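Local coordinates for 4-phosphoerythronate dehydrogenase (Lactobacillus jensenii, PDB 4PRK), which probably interconverts pyruvate and D-lactate with NAD(H) as coenzyme, at residues A4-S9 with K28-S33; E10-L15 with T302-M307; G47-P52 with G74-G79. All blocks are in the same frame, centred on the assembly; numbering follows the deposited sequence.

How the contacts relate
From the N terminus, strand 2-6 runs into helix 10-23 and strand 26-30, and contact 1 (4-9 with 28-33) closes that first short loop. Contact 2 opens inside it, at 10-15, but closes only at 302-307 in the last helix of the chain, so the two contacts cross. Contact 3 (47-52 with 74-79) follows contact 1 in series and is nested in the long loop of contact 2. Contacts 1 and 3 belong to one parallel sheet, joined where strand 2-6 pairs with strand 47-50; contact 2 brings the C-terminal helix back to this N-terminal domain. R13 bridges contacts 1 and 2 through D31, and E12 ties contact 2 to R76 of contact 3.

Contact 1. Residues A4-S9 with K28-S33; sequences AVFSPS and KLIDES
The tight part lies at the backbone, where strands 4-6 and 28-30 run parallel; two hydrogen bonds join them and a third follows just past the end of strand 4-6. V5 sends its N-H to K28 O at 2.8 Å, almost straight (170°) although the donor stands above the carbonyl plane, and V5 O takes I30 N in its own plane at 2.7 Å. Past the strand end S7 N meets I30 O at only 2.5 Å, nearly along the C=O axis but bent at the hydrogen, a very short bond at the point where the chain turns off.

On the A4 and F6 side, I30 is the wedge. Its CG1 stands anti to the carbonyl carbon (chi1 -54°), and an unstaggered chi2 of 98° swings CD1 to 3.7 Å from A4 CB and over one face of the F6 ring, offset toward the rim, as a CH-pi contact. The ring's edge meets E32 O, 3.5 Å from F6 CD2 and in the ring plane. On the other side V5 and L29 pack more loosely, and P8 CG reaches L29 CD2 at 3.8 Å, crossing it obliquely.

The solvent side belongs to the polar ends: D31 turns away to a salt bridge with R13, and K28 NZ leads off to D44. Strand, helix 10-23 and returning strand make the beta-alpha-beta crossover typical of flavodoxin-like and Rossmann-type parallel sheets.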
loop_
_atom_site.group_PDB
_atom_site.type_symbol
_atom_site.label_atom_id
_atom_site.label_comp_id
_atom_site.label_asym_id
_atom_site.label_seq_id
_atom_site.Cartn_x
_atom_site.Cartn_y
_atom_site.Cartn_z
ATOM N N ALA A 4 27.026 21.828 -23.776
ATOM C CA ALA A 4 27.237 22.936 -22.863
ATOM C C ALA A 4 26.112 23.009 -21.850
ATOM O O ALA A 4 24.960 22.849 -22.199
ATOM C CB ALA A 4 27.356 24.239 -23.621
ATOM N N VAL A 5 26.464 23.253 -20.598
ATOM C CA VAL A 5 25.499 23.381 -19.530
ATOM C C VAL A 5 25.617 24.761 -18.917
ATOM O O VAL A 5 26.622 25.092 -18.323
ATOM C CB VAL A 5 25.775 22.348 -18.437
ATOM C CG1 VAL A 5 24.825 22.523 -17.271
ATOM C CG2 VAL A 5 25.683 20.951 -19.010
ATOM N N PHE A 6 24.551 25.535 -19.005
ATOM C CA PHE A 6 24.594 26.913 -18.576
ATOM C C PHE A 6 24.045 27.079 -17.190
ATOM O O PHE A 6 23.006 26.553 -16.879
ATOM C CB PHE A 6 23.832 27.782 -19.560
ATOM C CG PHE A 6 24.527 27.928 -20.873
ATOM C CD1 PHE A 6 24.289 27.035 -21.891
ATOM C CD2 PHE A 6 25.451 28.928 -21.067
ATOM C CE1 PHE A 6 24.941 27.156 -23.092
ATOM C CE2 PHE A 6 26.110 29.055 -22.269
ATOM C CZ PHE A 6 25.853 28.168 -23.279
ATOM N N SER A 7 24.757 27.820 -16.362
ATOM C CA SER A 7 24.268 28.130 -15.037
ATOM C C SER A 7 23.906 26.926 -14.173
ATOM O O SER A 7 22.792 26.809 -13.690
ATOM C CB SER A 7 23.080 29.069 -15.145
ATOM O OG SER A 7 22.666 29.494 -13.872
ATOM N N PRO A 8 24.826 25.998 -13.996
ATOM C CA PRO A 8 24.490 24.897 -13.079
ATOM C C PRO A 8 24.365 25.294 -11.599
ATOM O O PRO A 8 25.066 26.171 -11.127
ATOM C CB PRO A 8 25.636 23.919 -13.271
ATOM C CG PRO A 8 26.801 24.779 -13.472
ATOM C CD PRO A 8 26.280 25.753 -14.462
ATOM N N SER A 9 23.452 24.640 -10.892
ATOM C CA SER A 9 23.368 24.728 -9.465
ATOM C C SER A 9 24.551 23.996 -8.900
ATOM O O SER A 9 25.185 23.201 -9.576
ATOM C CB SER A 9 22.113 24.030 -8.947
ATOM O OG SER A 9 22.331 22.646 -8.768
ATOM N N LYS A 28 30.378 20.681 -20.836
ATOM C CA LYS A 28 31.029 21.975 -20.650
ATOM C C LYS A 28 30.202 22.939 -19.820
ATOM O O LYS A 28 29.201 23.514 -20.310
ATOM C CB LYS A 28 31.336 22.604 -22.012
ATOM C CG LYS A 28 32.022 23.967 -21.963
ATOM C CD LYS A 28 32.875 24.155 -23.212
ATOM C CE LYS A 28 32.937 25.595 -23.694
ATOM N NZ LYS A 28 33.510 25.607 -25.077
ATOM N N LEU A 29 30.645 23.175 -18.583
ATOM C CA LEU A 29 29.827 23.961 -17.672
ATOM C C LEU A 29 30.119 25.397 -17.761
ATOM O O LEU A 29 31.218 25.760 -17.522
ATOM C CB LEU A 29 30.055 23.552 -16.236
ATOM C CG LEU A 29 29.154 22.377 -15.888
ATOM C CD1 LEU A 29 29.389 21.150 -16.770
ATOM C CD2 LEU A 29 29.374 22.087 -14.415
ATOM N N ILE A 30 29.119 26.208 -18.045
ATOM C CA ILE A 30 29.250 27.666 -17.938
ATOM C C ILE A 30 28.454 28.241 -16.731
ATOM O O ILE A 30 27.238 27.963 -16.563
ATOM C CB ILE A 30 28.802 28.344 -19.243
ATOM C CG1 ILE A 30 29.568 27.759 -20.454
ATOM C CG2 ILE A 30 28.982 29.851 -19.131
ATOM C CD1 ILE A 30 28.824 26.679 -21.227
ATOM N N ASP A 31 29.135 29.049 -15.907
ATOM C CA ASP A 31 28.572 29.527 -14.638
ATOM C C ASP A 31 27.325 30.348 -14.853
ATOM O O ASP A 31 26.360 30.232 -14.104
ATOM C CB ASP A 31 29.573 30.368 -13.866
ATOM C CG ASP A 31 30.711 29.565 -13.350
ATOM O OD1 ASP A 31 30.787 28.351 -13.654
ATOM O OD2 ASP A 31 31.535 30.136 -12.623
ATOM N N GLU A 32 27.342 31.170 -15.892
ATOM C CA GLU A 32 26.217 32.028 -16.172
ATOM C C GLU A 32 25.262 31.452 -17.193
ATOM O O GLU A 32 25.600 30.537 -17.972
ATOM C CB GLU A 32 26.682 33.436 -16.621
ATOM C CG GLU A 32 26.648 34.459 -15.495
ATOM C CD GLU A 32 25.437 34.249 -14.603
ATOM O OE1 GLU A 32 25.634 33.769 -13.463
ATOM O OE2 GLU A 32 24.292 34.491 -15.065
ATOM N N SER A 33 24.094 32.069 -17.231
ATOM C CA SER A 33 23.091 31.772 -18.223
ATOM C C SER A 33 23.535 32.247 -19.598
ATOM O O SER A 33 24.351 33.151 -19.739
ATOM C CB SER A 33 21.770 32.412 -17.835
ATOM O OG SER A 33 21.237 31.776 -16.697
#

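Contact 2. Residues E10-L15 with T302-M307; sequences ESERKL and TSVRNM
The axes of segments 10-15 and 302-307 come within 9.5 Å and cross at -71°, where helix 10-23, the first of the N-terminal flavodoxin-like domain, meets the C-terminal helix 301-319. From the C-terminal helix V304 is directed toward helix 10-23, and its CG1, anti to the backbone N (chi1 168°), rests 3.7 Å from E12 CG and 3.9 Å from S11 CB. One turn further on, L15 answers in the reverse direction: CD1 presses on the backbone of the C-terminal helix, 3.4 Å from R305 CA, and lies alongside R305 CB. The side-chain atoms that touch are all carbons, resting partly on the backbone of the other helix.

In the next shell, the polar ends of S11 and E12 are held from outside the two segments. E12 OE2, on an extended chain, forms a salt bridge with R76. S11 OG is hydrogen-bonded to D137 of the second subunit, whose I140 also packs on S11 and V304. Beyond L15, R305 bends at chi3 away from the first helix and grips N306 side-on. N306 OD1 lies in the guanidinium plane and accepts from both R305 NE, at 2.9 Å, and R305 NH1, at 2.7 Å, the latter on a lone pair.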
loop_
_atom_site.group_PDB
_atom_site.type_symbol
_atom_site.label_atom_id
_atom_site.label_comp_id
_atom_site.label_asym_id
_atom_site.label_seq_id
_atom_site.Cartn_x
_atom_site.Cartn_y
_atom_site.Cartn_z
ATOM N N GLU A 10 24.807 24.239 -7.635
ATOM C CA GLU A 10 25.797 23.509 -6.885
ATOM C C GLU A 10 25.522 21.959 -6.850
ATOM O O GLU A 10 26.411 21.135 -7.016
ATOM C CB GLU A 10 25.755 24.091 -5.483
ATOM C CG GLU A 10 26.646 23.379 -4.492
ATOM C CD GLU A 10 26.624 24.020 -3.125
ATOM O OE1 GLU A 10 25.624 24.695 -2.800
ATOM O OE2 GLU A 10 27.614 23.818 -2.374
ATOM N N SER A 11 24.271 21.579 -6.640
ATOM C CA SER A 11 23.875 20.194 -6.637
ATOM C C SER A 11 24.093 19.663 -8.041
ATOM O O SER A 11 24.597 18.546 -8.201
ATOM C CB SER A 11 22.390 20.047 -6.154
ATOM O OG SER A 11 22.251 20.425 -4.759
ATOM N N GLU A 12 23.737 20.439 -9.074
ATOM C CA GLU A 12 23.981 19.983 -10.431
ATOM C C GLU A 12 25.483 19.691 -10.670
ATOM O O GLU A 12 25.817 18.683 -11.283
ATOM C CB GLU A 12 23.448 20.965 -11.451
ATOM C CG GLU A 12 21.941 20.913 -11.676
ATOM C CD GLU A 12 21.444 21.972 -12.639
ATOM O OE1 GLU A 12 21.781 23.137 -12.467
ATOM O OE2 GLU A 12 20.729 21.648 -13.581
ATOM N N ARG A 13 26.370 20.536 -10.144
ATOM C CA ARG A 13 27.837 20.379 -10.345
ATOM C C ARG A 13 28.349 19.034 -9.853
ATOM O O ARG A 13 29.112 18.309 -10.540
ATOM C CB ARG A 13 28.586 21.487 -9.596
ATOM C CG ARG A 13 28.436 22.866 -10.232
ATOM C CD ARG A 13 29.130 23.971 -9.425
ATOM N NE ARG A 13 28.955 25.270 -10.078
ATOM C CZ ARG A 13 29.629 25.676 -11.155
ATOM N NH1 ARG A 13 30.536 24.882 -11.718
ATOM N NH2 ARG A 13 29.389 26.871 -11.691
ATOM N N LYS A 14 27.890 18.715 -8.655
ATOM C CA LYS A 14 28.203 17.474 -8.016
ATOM C C LYS A 14 27.881 16.259 -8.812
ATOM O O LYS A 14 28.546 15.284 -8.630
ATOM C CB LYS A 14 27.542 17.409 -6.638
ATOM C CG LYS A 14 28.270 18.323 -5.651
ATOM C CD LYS A 14 27.741 18.197 -4.233
ATOM C CE LYS A 14 28.795 18.532 -3.168
ATOM N NZ LYS A 14 29.113 19.970 -3.037
ATOM N N LEU A 15 26.885 16.268 -9.688
ATOM C CA LEU A 15 26.549 15.041 -10.482
ATOM C C LEU A 15 27.322 14.955 -11.776
ATOM O O LEU A 15 27.243 13.972 -12.485
ATOM C CB LEU A 15 25.076 15.015 -10.876
ATOM C CG LEU A 15 24.060 15.131 -9.745
ATOM C CD1 LEU A 15 22.662 15.187 -10.328
ATOM C CD2 LEU A 15 24.219 13.961 -8.779
ATOM N N THR A 302 17.036 12.942 -6.913
ATOM C CA THR A 302 16.379 12.510 -8.107
ATOM C C THR A 302 16.008 13.714 -8.978
ATOM O O THR A 302 16.139 13.647 -10.183
ATOM C CB THR A 302 15.119 11.699 -7.769
ATOM O OG1 THR A 302 15.447 10.700 -6.790
ATOM C CG2 THR A 302 14.498 11.049 -9.103
ATOM N N SER A 303 15.506 14.806 -8.410
ATOM C CA SER A 303 14.980 15.834 -9.297
ATOM C C SER A 303 16.140 16.438 -10.020
ATOM O O SER A 303 16.102 16.649 -11.243
ATOM C CB SER A 303 14.192 16.962 -8.581
ATOM O OG SER A 303 12.916 16.534 -8.118
ATOM N N VAL A 304 17.151 16.788 -9.233
ATOM C CA VAL A 304 18.270 17.543 -9.766
ATOM C C VAL A 304 18.938 16.696 -10.873
ATOM O O VAL A 304 19.224 17.194 -11.945
ATOM C CB VAL A 304 19.238 17.937 -8.651
ATOM C CG1 VAL A 304 20.569 18.478 -9.209
ATOM C CG2 VAL A 304 18.570 18.962 -7.769
ATOM N N ARG A 305 19.087 15.406 -10.641
ATOM C CA ARG A 305 19.616 14.545 -11.661
ATOM C C ARG A 305 18.724 14.472 -12.921
ATOM O O ARG A 305 19.229 14.537 -14.031
ATOM C CB ARG A 305 19.799 13.157 -11.115
ATOM C CG ARG A 305 20.335 12.235 -12.169
ATOM C CD ARG A 305 19.981 10.818 -11.888
ATOM N NE ARG A 305 18.590 10.554 -12.201
ATOM C CZ ARG A 305 18.016 9.376 -11.997
ATOM N NH1 ARG A 305 16.737 9.184 -12.292
ATOM N NH2 ARG A 305 18.727 8.385 -11.481
ATOM N N ASN A 306 17.409 14.309 -12.733
ATOM C CA ASN A 306 16.490 14.208 -13.839
ATOM C C ASN A 306 16.461 15.457 -14.662
ATOM O O ASN A 306 16.409 15.374 -15.882
ATOM C CB ASN A 306 15.096 13.802 -13.386
ATOM C CG ASN A 306 15.042 12.338 -12.995
ATOM O OD1 ASN A 306 16.023 11.578 -13.196
ATOM N ND2 ASN A 306 13.923 11.916 -12.409
ATOM N N MET A 307 16.582 16.602 -14.026
ATOM C CA MET A 307 16.611 17.839 -14.768
ATOM C C MET A 307 17.783 17.893 -15.743
ATOM O O MET A 307 17.644 18.416 -16.854
ATOM C CB MET A 307 16.646 19.043 -13.828
ATOM C CG MET A 307 15.295 19.316 -13.161
ATOM S SD MET A 307 15.305 20.697 -11.982
ATOM C CE MET A 307 14.579 19.967 -10.526
#

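Contact 3. Residues G47-P52 with G74-G79; sequences GVLLKP and GLRIVG
G74 O is held from strand 47-50 by one hydrogen bond, from L50 N at 2.7 Å and 166°, and by a weaker CA-H...O contact from L49 CA at 3.2 Å. It sits in the second beta-alpha-beta crossover of a flavodoxin-like domain, strand 47-50, helix 60-67 and strand 72-75, whose two strands lie side by side and parallel. The backbone pairing continues in both directions. G74 N gives its hydrogen to V48 O at 3.1 Å, the donor standing above the carbonyl plane, and past the strand end R76 N reaches L50 O at 2.9 Å, nearly along the C=O axis.

With no side chain on G74, L49 CD2 can settle 4.1 Å from its bare CA. On the opposite face of the sheet L50 and L75 keep a looser apolar contact.

R76 is the large side chain of the contact. It bends at chi3 (-57°) and carries its guanidinium to the end of strand 47-50, where K51 crosses it at about a right angle and lays CB over one face, 3.3 Å from R76 NH1. All three guanidinium nitrogens have partners beyond the two segments: NE in a salt bridge with E12, NH2 in a hydrogen bond with F6 O, and NH1 in a weak one with S7 O. The E12 carboxylate may offset the like charge of K51, whose NZ stays 5.3 Å from R76 NH1. R76 thus links the ends of strands 2-6 and 72-75 to helix 10-23 through F6 O and E12.

Where the chain leaves the sheet, I77 and P52 cross obliquely. I77 CG1 takes the crowded place between the backbone N and the carbonyl carbon (chi1 65°), and its CD1 comes to rest 3.9 Å from P52 CD.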
loop_
_atom_site.group_PDB
_atom_site.type_symbol
_atom_site.label_atom_id
_atom_site.label_comp_id
_atom_site.label_asym_id
_atom_site.label_seq_id
_atom_site.Cartn_x
_atom_site.Cartn_y
_atom_site.Cartn_z
ATOM N N GLY A 47 25.288 20.472 -28.439
ATOM C CA GLY A 47 23.971 20.886 -27.978
ATOM C C GLY A 47 24.019 21.717 -26.711
ATOM O O GLY A 47 25.067 21.819 -26.097
ATOM N N VAL A 48 22.902 22.322 -26.318
ATOM C CA VAL A 48 22.908 23.190 -25.149
ATOM C C VAL A 48 21.830 22.812 -24.119
ATOM O O VAL A 48 20.747 22.323 -24.472
ATOM C CB VAL A 48 22.825 24.668 -25.597
ATOM C CG1 VAL A 48 22.435 25.591 -24.452
ATOM C CG2 VAL A 48 24.163 25.098 -26.186
ATOM N N LEU A 49 22.168 22.994 -22.834
ATOM C CA LEU A 49 21.235 22.772 -21.715
ATOM C C LEU A 49 21.111 24.100 -20.944
ATOM O O LEU A 49 22.111 24.627 -20.408
ATOM C CB LEU A 49 21.709 21.606 -20.814
ATOM C CG LEU A 49 21.660 20.169 -21.394
ATOM C CD1 LEU A 49 21.970 19.105 -20.324
ATOM C CD2 LEU A 49 20.316 19.864 -22.056
ATOM N N LEU A 50 19.880 24.634 -20.898
ATOM C CA LEU A 50 19.635 25.984 -20.380
ATOM C C LEU A 50 18.871 25.988 -19.072
ATOM O O LEU A 50 18.033 25.109 -18.815
ATOM C CB LEU A 50 18.842 26.799 -21.408
ATOM C CG LEU A 50 19.548 27.150 -22.739
ATOM C CD1 LEU A 50 18.866 28.343 -23.429
ATOM C CD2 LEU A 50 21.028 27.458 -22.500
ATOM N N LYS A 51 19.236 26.919 -18.207
ATOM C CA LYS A 51 18.495 27.233 -17.008
ATOM C C LYS A 51 18.418 28.733 -16.962
ATOM O O LYS A 51 19.183 29.369 -16.240
ATOM C CB LYS A 51 19.177 26.684 -15.764
ATOM C CG LYS A 51 18.398 26.910 -14.477
ATOM C CD LYS A 51 19.090 26.269 -13.285
ATOM C CE LYS A 51 18.688 26.931 -11.980
ATOM N NZ LYS A 51 18.850 26.020 -10.817
ATOM N N PRO A 52 17.448 29.314 -17.797
ATOM C CA PRO A 52 17.600 30.768 -17.916
ATOM C C PRO A 52 17.043 31.539 -16.735
ATOM O O PRO A 52 15.889 31.398 -16.389
ATOM C CB PRO A 52 16.819 31.127 -19.194
ATOM C CG PRO A 52 16.223 29.879 -19.727
ATOM C CD PRO A 52 16.182 28.938 -18.592
ATOM N N GLY A 74 17.688 22.831 -24.905
ATOM C CA GLY A 74 17.281 21.918 -23.831
ATOM C C GLY A 74 17.113 22.679 -22.521
ATOM O O GLY A 74 18.076 22.880 -21.766
ATOM N N LEU A 75 15.905 23.161 -22.289
ATOM C CA LEU A 75 15.495 23.626 -20.972
ATOM C C LEU A 75 15.656 22.496 -19.990
ATOM O O LEU A 75 15.167 21.382 -20.258
ATOM C CB LEU A 75 14.005 23.993 -20.956
ATOM C CG LEU A 75 13.609 25.389 -21.360
ATOM C CD1 LEU A 75 14.718 26.217 -21.978
ATOM C CD2 LEU A 75 12.433 25.256 -22.307
ATOM N N ARG A 76 16.319 22.771 -18.864
ATOM C CA ARG A 76 16.443 21.755 -17.780
ATOM C C ARG A 76 15.265 21.858 -16.821
ATOM O O ARG A 76 15.064 20.984 -15.945
ATOM C CB ARG A 76 17.755 21.917 -16.999
ATOM C CG ARG A 76 19.009 21.704 -17.856
ATOM C CD ARG A 76 20.216 21.384 -16.985
ATOM N NE ARG A 76 20.556 22.379 -15.941
ATOM C CZ ARG A 76 21.130 23.559 -16.169
ATOM N NH1 ARG A 76 21.442 24.365 -15.156
ATOM N NH2 ARG A 76 21.396 23.950 -17.424
ATOM N N ILE A 77 14.513 22.946 -16.999
ATOM C CA ILE A 77 13.363 23.270 -16.184
ATOM C C ILE A 77 12.065 23.086 -16.963
ATOM O O ILE A 77 12.057 22.705 -18.150
ATOM C CB ILE A 77 13.456 24.695 -15.650
ATOM C CG1 ILE A 77 13.400 25.700 -16.783
ATOM C CG2 ILE A 77 14.743 24.840 -14.862
ATOM C CD1 ILE A 77 13.570 27.118 -16.279
ATOM N N VAL A 78 10.983 23.338 -16.243
ATOM C CA VAL A 78 9.649 23.240 -16.777
ATOM C C VAL A 78 9.192 24.512 -17.483
ATOM O O VAL A 78 8.609 24.419 -18.556
ATOM C CB VAL A 78 8.648 22.849 -15.680
ATOM C CG1 VAL A 78 8.509 23.951 -14.638
ATOM C CG2 VAL A 78 7.304 22.493 -16.295
ATOM N N GLY A 79 9.467 25.681 -16.909
ATOM C CA GLY A 79 8.957 26.931 -17.452
ATOM C C GLY A 79 9.680 27.358 -18.713
ATOM O O GLY A 79 10.897 27.344 -18.746
#